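Local coordinates for protein alanine racemase 1 (PDB 4Y2W) that belongs to the alanine racemase family, joining an N-terminal TIM-barrel domain to a C-terminal domain built mainly of beta strands, at residues I97-L102 / L120-R125; E114-S119 / R158-E163. The protein carries 1 engineered substitution. One frame throughout, in Å; residues are numbered along the deposited sequence.

Interaction 1 of 2, residues I97-L102 / L120-R125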
loop_
_atom_site.group_PDB
_atom_site.type_symbol
_atom_site.label_atom_id
_atom_site.label_comp_id
_atom_site.label_asym_id
_atom_site.label_seq_id
_atom_site.Cartn_x
_atom_site.Cartn_y
_atom_site.Cartn_z
ATOM N N ILE A 97 -23.443 11.462 2.902
ATOM C CA ILE A 97 -22.857 12.521 3.740
ATOM C C ILE A 97 -23.911 13.321 4.512
ATOM O O ILE A 97 -23.656 13.781 5.630
ATOM C CB ILE A 97 -21.953 13.485 2.936
ATOM C CG1 ILE A 97 -22.715 14.139 1.776
ATOM C CG2 ILE A 97 -20.726 12.745 2.421
ATOM C CD1 ILE A 97 -21.950 15.254 1.100
ATOM N N VAL A 98 -25.088 13.482 3.915
ATOM C CA VAL A 98 -26.209 14.141 4.580
ATOM C C VAL A 98 -26.809 13.220 5.644
ATOM O O VAL A 98 -27.150 13.669 6.741
ATOM C CB VAL A 98 -27.304 14.549 3.571
ATOM C CG1 VAL A 98 -28.529 15.101 4.289
ATOM C CG2 VAL A 98 -26.761 15.576 2.586
ATOM N N LYS A 99 -26.926 11.935 5.311
ATOM C CA LYS A 99 -27.526 10.943 6.204
ATOM C C LYS A 99 -26.727 10.774 7.493
ATOM O O LYS A 99 -27.295 10.770 8.587
ATOM C CB LYS A 99 -27.652 9.594 5.488
ATOM C CG LYS A 99 -28.485 8.558 6.225
ATOM C CD LYS A 99 -28.675 7.313 5.372
ATOM C CE LYS A 99 -29.529 6.269 6.074
ATOM N NZ LYS A 99 -29.500 4.961 5.361
ATOM N N HIS A 100 -25.411 10.648 7.359
ATOM C CA HIS A 100 -24.542 10.390 8.506
ATOM C C HIS A 100 -23.871 11.660 9.040
ATOM O O HIS A 100 -22.933 11.588 9.837
ATOM C CB HIS A 100 -23.512 9.313 8.145
ATOM C CG HIS A 100 -24.121 7.967 7.893
ATOM N ND1 HIS A 100 -24.271 7.440 6.628
ATOM C CD2 HIS A 100 -24.638 7.050 8.745
ATOM C CE1 HIS A 100 -24.841 6.251 6.712
ATOM N NE2 HIS A 100 -25.074 5.992 7.986
ATOM N N ASP A 101 -24.366 12.816 8.600
ATOM C CA ASP A 101 -23.993 14.105 9.172
ATOM C C ASP A 101 -22.484 14.342 9.090
ATOM O O ASP A 101 -21.790 14.425 10.107
ATOM C CB ASP A 101 -24.504 14.203 10.619
ATOM C CG ASP A 101 -24.406 15.606 11.181
ATOM O OD1 ASP A 101 -24.553 16.570 10.400
ATOM O OD2 ASP A 101 -24.184 15.745 12.405
ATOM N N LEU A 102 -21.987 14.438 7.862
ATOM C CA LEU A 102 -20.569 14.658 7.610
ATOM C C LEU A 102 -20.352 16.042 7.012
ATOM O O LEU A 102 -21.075 16.461 6.109
ATOM C CB LEU A 102 -20.023 13.584 6.663
ATOM C CG LEU A 102 -20.055 12.147 7.195
ATOM C CD1 LEU A 102 -19.742 11.159 6.086
ATOM C CD2 LEU A 102 -19.089 11.970 8.355
ATOM N N LEU A 120 -32.366 19.277 2.024
ATOM C CA LEU A 120 -33.792 19.566 2.142
ATOM C C LEU A 120 -34.637 18.325 1.856
ATOM O O LEU A 120 -35.718 18.162 2.423
ATOM C CB LEU A 120 -34.183 20.708 1.196
ATOM C CG LEU A 120 -33.506 22.055 1.493
ATOM C CD1 LEU A 120 -33.774 23.062 0.381
ATOM C CD2 LEU A 120 -33.946 22.604 2.844
ATOM N N LYS A 121 -34.134 17.455 0.985
ATOM C CA LYS A 121 -34.803 16.199 0.661
ATOM C C LYS A 121 -34.860 15.238 1.856
ATOM O O LYS A 121 -35.779 14.427 1.954
ATOM C CB LYS A 121 -34.095 15.533 -0.522
ATOM C CG LYS A 121 -34.788 14.303 -1.077
ATOM C CD LYS A 121 -34.137 13.873 -2.381
ATOM C CE LYS A 121 -34.585 12.483 -2.802
ATOM N NZ LYS A 121 -33.846 12.014 -4.006
ATOM N N GLN A 122 -33.882 15.331 2.757
ATOM C CA GLN A 122 -33.856 14.503 3.967
ATOM C C GLN A 122 -34.227 15.278 5.233
ATOM O O GLN A 122 -34.213 14.714 6.332
ATOM C CB GLN A 122 -32.475 13.878 4.139
ATOM C CG GLN A 122 -32.091 12.917 3.028
ATOM C CD GLN A 122 -30.713 12.314 3.230
ATOM O OE1 GLN A 122 -29.952 12.151 2.276
ATOM N NE2 GLN A 122 -30.385 11.984 4.475
ATOM N N ASN A 123 -34.551 16.562 5.076
ATOM C CA ASN A 123 -34.969 17.432 6.186
ATOM C C ASN A 123 -33.897 17.595 7.272
ATOM O O ASN A 123 -34.213 17.757 8.452
ATOM C CB ASN A 123 -36.287 16.936 6.797
ATOM C CG ASN A 123 -37.349 16.652 5.746
ATOM O OD1 ASN A 123 -37.869 15.540 5.661
ATOM N ND2 ASN A 123 -37.667 17.655 4.935
ATOM N N LYS A 124 -32.631 17.549 6.854
ATOM C CA LYS A 124 -31.489 17.795 7.731
ATOM C C LYS A 124 -30.702 18.970 7.161
ATOM O O LYS A 124 -31.003 19.451 6.065
ATOM C CB LYS A 124 -30.592 16.552 7.830
ATOM C CG LYS A 124 -31.269 15.332 8.445
ATOM C CD LYS A 124 -30.369 14.100 8.457
ATOM C CE LYS A 124 -29.596 13.941 9.763
ATOM N NZ LYS A 124 -28.541 14.974 9.965
ATOM N N ARG A 125 -29.701 19.430 7.904
ATOM C CA ARG A 125 -28.875 20.554 7.473
ATOM C C ARG A 125 -27.420 20.108 7.292
ATOM O O ARG A 125 -26.804 19.591 8.223
ATOM C CB ARG A 125 -28.970 21.703 8.480
ATOM C CG ARG A 125 -30.390 22.007 8.951
ATOM C CD ARG A 125 -30.671 23.502 9.028
ATOM N NE ARG A 125 -29.823 24.201 9.993
ATOM C CZ ARG A 125 -29.728 25.527 10.094
ATOM N NH1 ARG A 125 -30.428 26.324 9.290
ATOM N NH2 ARG A 125 -28.925 26.066 11.007
#

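Interaction 2 of 2, residues E114-S119 / R158-E163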
loop_
_atom_site.group_PDB
_atom_site.type_symbol
_atom_site.label_atom_id
_atom_site.label_comp_id
_atom_site.label_asym_id
_atom_site.label_seq_id
_atom_site.Cartn_x
_atom_site.Cartn_y
_atom_site.Cartn_z
ATOM N N GLU A 114 -26.543 21.668 -5.157
ATOM C CA GLU A 114 -26.770 20.220 -5.239
ATOM C C GLU A 114 -26.742 19.565 -3.861
ATOM O O GLU A 114 -27.502 18.631 -3.597
ATOM C CB GLU A 114 -25.728 19.558 -6.150
ATOM C CG GLU A 114 -25.893 19.882 -7.630
ATOM C CD GLU A 114 -24.698 19.453 -8.470
ATOM O OE1 GLU A 114 -24.528 19.999 -9.583
ATOM O OE2 GLU A 114 -23.925 18.577 -8.027
ATOM N N LEU A 115 -25.866 20.049 -2.986
ATOM C CA LEU A 115 -25.828 19.567 -1.610
ATOM C C LEU A 115 -27.080 20.003 -0.851
ATOM O O LEU A 115 -27.699 19.192 -0.163
ATOM C CB LEU A 115 -24.565 20.053 -0.889
ATOM C CG LEU A 115 -24.385 19.619 0.576
ATOM C CD1 LEU A 115 -24.542 18.114 0.754
ATOM C CD2 LEU A 115 -23.032 20.076 1.099
ATOM N N GLU A 116 -27.447 21.279 -0.985
ATOM C CA GLU A 116 -28.635 21.829 -0.316
ATOM C C GLU A 116 -29.877 21.025 -0.687
ATOM O O GLU A 116 -30.668 20.665 0.183
ATOM C CB GLU A 116 -28.849 23.306 -0.683
ATOM C CG GLU A 116 -29.830 24.035 0.234
ATOM C CD GLU A 116 -30.409 25.316 -0.354
ATOM O OE1 GLU A 116 -30.286 25.549 -1.575
ATOM O OE2 GLU A 116 -31.006 26.097 0.418
ATOM N N LYS A 117 -30.025 20.742 -1.979
ATOM C CA LYS A 117 -31.139 19.950 -2.500
ATOM C C LYS A 117 -31.318 18.636 -1.732
ATOM O O LYS A 117 -32.429 18.296 -1.319
ATOM C CB LYS A 117 -30.917 19.671 -3.990
ATOM C CG LYS A 117 -32.095 19.042 -4.720
ATOM C CD LYS A 117 -31.833 18.994 -6.222
ATOM C CE LYS A 117 -32.677 17.940 -6.929
ATOM N NZ LYS A 117 -34.120 18.307 -7.001
ATOM N N GLU A 118 -30.216 17.916 -1.530
ATOM C CA GLU A 118 -30.232 16.653 -0.786
ATOM C C GLU A 118 -30.488 16.876 0.712
ATOM O O GLU A 118 -31.129 16.049 1.362
ATOM C CB GLU A 118 -28.906 15.909 -0.996
ATOM C CG GLU A 118 -28.872 14.481 -0.469
ATOM C CD GLU A 118 -29.803 13.543 -1.212
ATOM O OE1 GLU A 118 -29.927 13.669 -2.450
ATOM O OE2 GLU A 118 -30.402 12.667 -0.554
ATOM N N SER A 119 -29.981 17.984 1.251
ATOM C CA SER A 119 -30.215 18.364 2.653
ATOM C C SER A 119 -31.699 18.583 2.941
ATOM O O SER A 119 -32.217 18.145 3.968
ATOM C CB SER A 119 -29.454 19.648 2.999
ATOM O OG SER A 119 -28.205 19.705 2.337
ATOM N N ARG A 158 -30.911 27.915 3.620
ATOM C CA ARG A 158 -31.349 27.302 4.881
ATOM C C ARG A 158 -31.043 25.800 4.984
ATOM O O ARG A 158 -31.002 25.251 6.086
ATOM C CB ARG A 158 -32.849 27.550 5.108
ATOM C CG ARG A 158 -33.779 26.840 4.130
ATOM C CD ARG A 158 -35.195 27.392 4.217
ATOM N NE ARG A 158 -36.105 26.773 3.250
ATOM C CZ ARG A 158 -36.633 25.554 3.363
ATOM N NH1 ARG A 158 -37.450 25.105 2.418
ATOM N NH2 ARG A 158 -36.352 24.773 4.405
ATOM N N GLY A 159 -30.840 25.145 3.843
ATOM C CA GLY A 159 -30.462 23.735 3.821
ATOM C C GLY A 159 -29.034 23.473 4.270
ATOM O O GLY A 159 -28.699 22.350 4.649
ATOM N N LEU A 160 -28.190 24.505 4.217
ATOM C CA LEU A 160 -26.795 24.399 4.641
ATOM C C LEU A 160 -26.570 25.051 5.996
ATOM O O LEU A 160 -27.393 25.834 6.463
ATOM C CB LEU A 160 -25.880 25.076 3.620
ATOM C CG LEU A 160 -26.013 24.622 2.169
ATOM C CD1 LEU A 160 -25.024 25.380 1.294
ATOM C CD2 LEU A 160 -25.807 23.120 2.054
ATOM N N ILE A 161 -25.450 24.697 6.619
ATOM C CA ILE A 161 -24.910 25.430 7.757
ATOM C C ILE A 161 -23.480 25.813 7.390
ATOM O O ILE A 161 -22.636 24.945 7.161
ATOM C CB ILE A 161 -24.888 24.599 9.057
ATOM C CG1 ILE A 161 -26.265 23.994 9.346
ATOM C CG2 ILE A 161 -24.442 25.466 10.230
ATOM C CD1 ILE A 161 -26.272 23.020 10.509
ATOM N N LEU A 162 -23.223 27.114 7.332
ATOM C CA LEU A 162 -21.926 27.636 6.928
ATOM C C LEU A 162 -21.013 27.745 8.156
ATOM O O LEU A 162 -20.761 28.838 8.676
ATOM C CB LEU A 162 -22.126 28.981 6.224
ATOM C CG LEU A 162 -21.007 29.556 5.358
ATOM C CD1 LEU A 162 -20.291 28.486 4.548
ATOM C CD2 LEU A 162 -21.590 30.613 4.434
ATOM N N GLU A 163 -20.521 26.588 8.599
ATOM C CA GLU A 163 -19.794 26.459 9.864
ATOM C C GLU A 163 -18.330 26.883 9.794
ATOM O O GLU A 163 -17.824 27.509 10.725
ATOM C CB GLU A 163 -19.859 25.012 10.352
ATOM C CG GLU A 163 -19.276 24.787 11.738
ATOM C CD GLU A 163 -19.234 23.322 12.114
ATOM O OE1 GLU A 163 -18.486 22.561 11.468
ATOM O OE2 GLU A 163 -19.946 22.930 13.059
#

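Interaction 1 of 2, residues I97-L102 / L120-R125
With CG1 anti to the backbone N (chi1 174°), Val98 presents this methyl to Gln122, whose chain stretches across with CD anti to CA (chi2 180°). The two side chains cross obliquely, and Val98 CG1 lies 3.7 Å from Gln122 CD. Beyond that point the amide reaches the backbone of Lys99 and its CB, so the contact is made by the flat end of the glutamine and not by its aliphatic part alone. Lys124 enters from the following turn. Its CD, at the end of a straight chi2, lies 3.7 Å from Val98 O, and the bend at chi3 (94°) then brings CE alongside the same carbonyl. The ammonium stays near it too, Lys124 NZ to Val98 O measuring 3.7 Å, a separation too long to count as a bond. Lys124 NZ is also 4.3 Å from Asp101 OD1, opposite charges beyond salt-bridge range whose attraction is probably modest; Asp101 OD2 has a salt bridge to Lys127. Asn123, with positive phi, is the C-prime residue of a Schellman motif ending helix 109-121, and the turn carries Lys124 back toward helix 94-99. The contact thus joins the C-terminal ends of two successive barrel helices just before strands 103-106 and 126-131, with Val98 also packed on Leu115 and Glu118 of helix 109-121.

Interaction 2 of 2, residues E114-S119 / R158-E163
Leu115 and Leu160 meet obliquely, a methyl of Leu160 against the branch point of Leu115: CD2 of Leu160 is 4.1 Å from CG of Leu115. The same methyl continues past the leucine to the helix backbone, where Leu160 CD2 lies 3.9 Å from Glu116 CA. One branch of Leu160 therefore covers both a side chain and the main chain of helix 114-119. Glu116 turns its CG anti to the backbone N (chi1 -165°), which sets that carbon alongside the turn before the strand, with Glu116 CG 3.7 Å from Gly159 CA. Farther out, its carboxylate faces the backbone N-H region of Arg158 and Gly159; the gap from Glu116 OE2 to Gly159 N, 3.6 Å, is contact rather than a bond, although the negative charge may interact weakly with these amides.

In the TIM barrel, helix 109-121 follows the fourth strand and lies on the outside of the barrel, where it reaches past the fifth strand to the start of the sixth, 160-166. The axes of helix 114-119 and strand 160-163 come within 9.7 Å and their directions differ by 123°. Leu115 also touches Ala126 and Val128 on the fifth strand, 126-131, and Gly159 and Ile161 share backbone hydrogen bonds with that strand.

Ser119 approaches Gly159 with its CB, which lies 3.3 Å from Gly159 O. Its hydroxyl turns back to its own helix instead, donating from Ser119 OG to Leu115 O at 2.6 Å, from 44° above the carbonyl plane. Leu115 O also accepts from Ser119 N; the bond from OG is the one that keeps the hydroxyl against the helix, beside Leu160 CD2.

How the interactions relate
Helix 109-121 belongs to both interactions: interaction 2 uses residues 114-119 and interaction 1 the segment starting at Leu120. Their centres are about 8 Å apart. Along the chain the segments alternate, in the order 97-102, 114-119, 120-125, 158-163, so the helix meets helix 94-99 before it in sequence and strand 160-166 after it. The two contacts touch where Lys124 N probably bonds to Ser119 O at 3.0 Å, and where Arg125 packs beside Arg158 and Ile161. Both lie in the N-terminal TIM-barrel domain, near where helices lead into strands, about 28 and 30 Å from the chain centre. Together they place helix 109-121 between the preceding helix 94-99 and the start of strand 160-166.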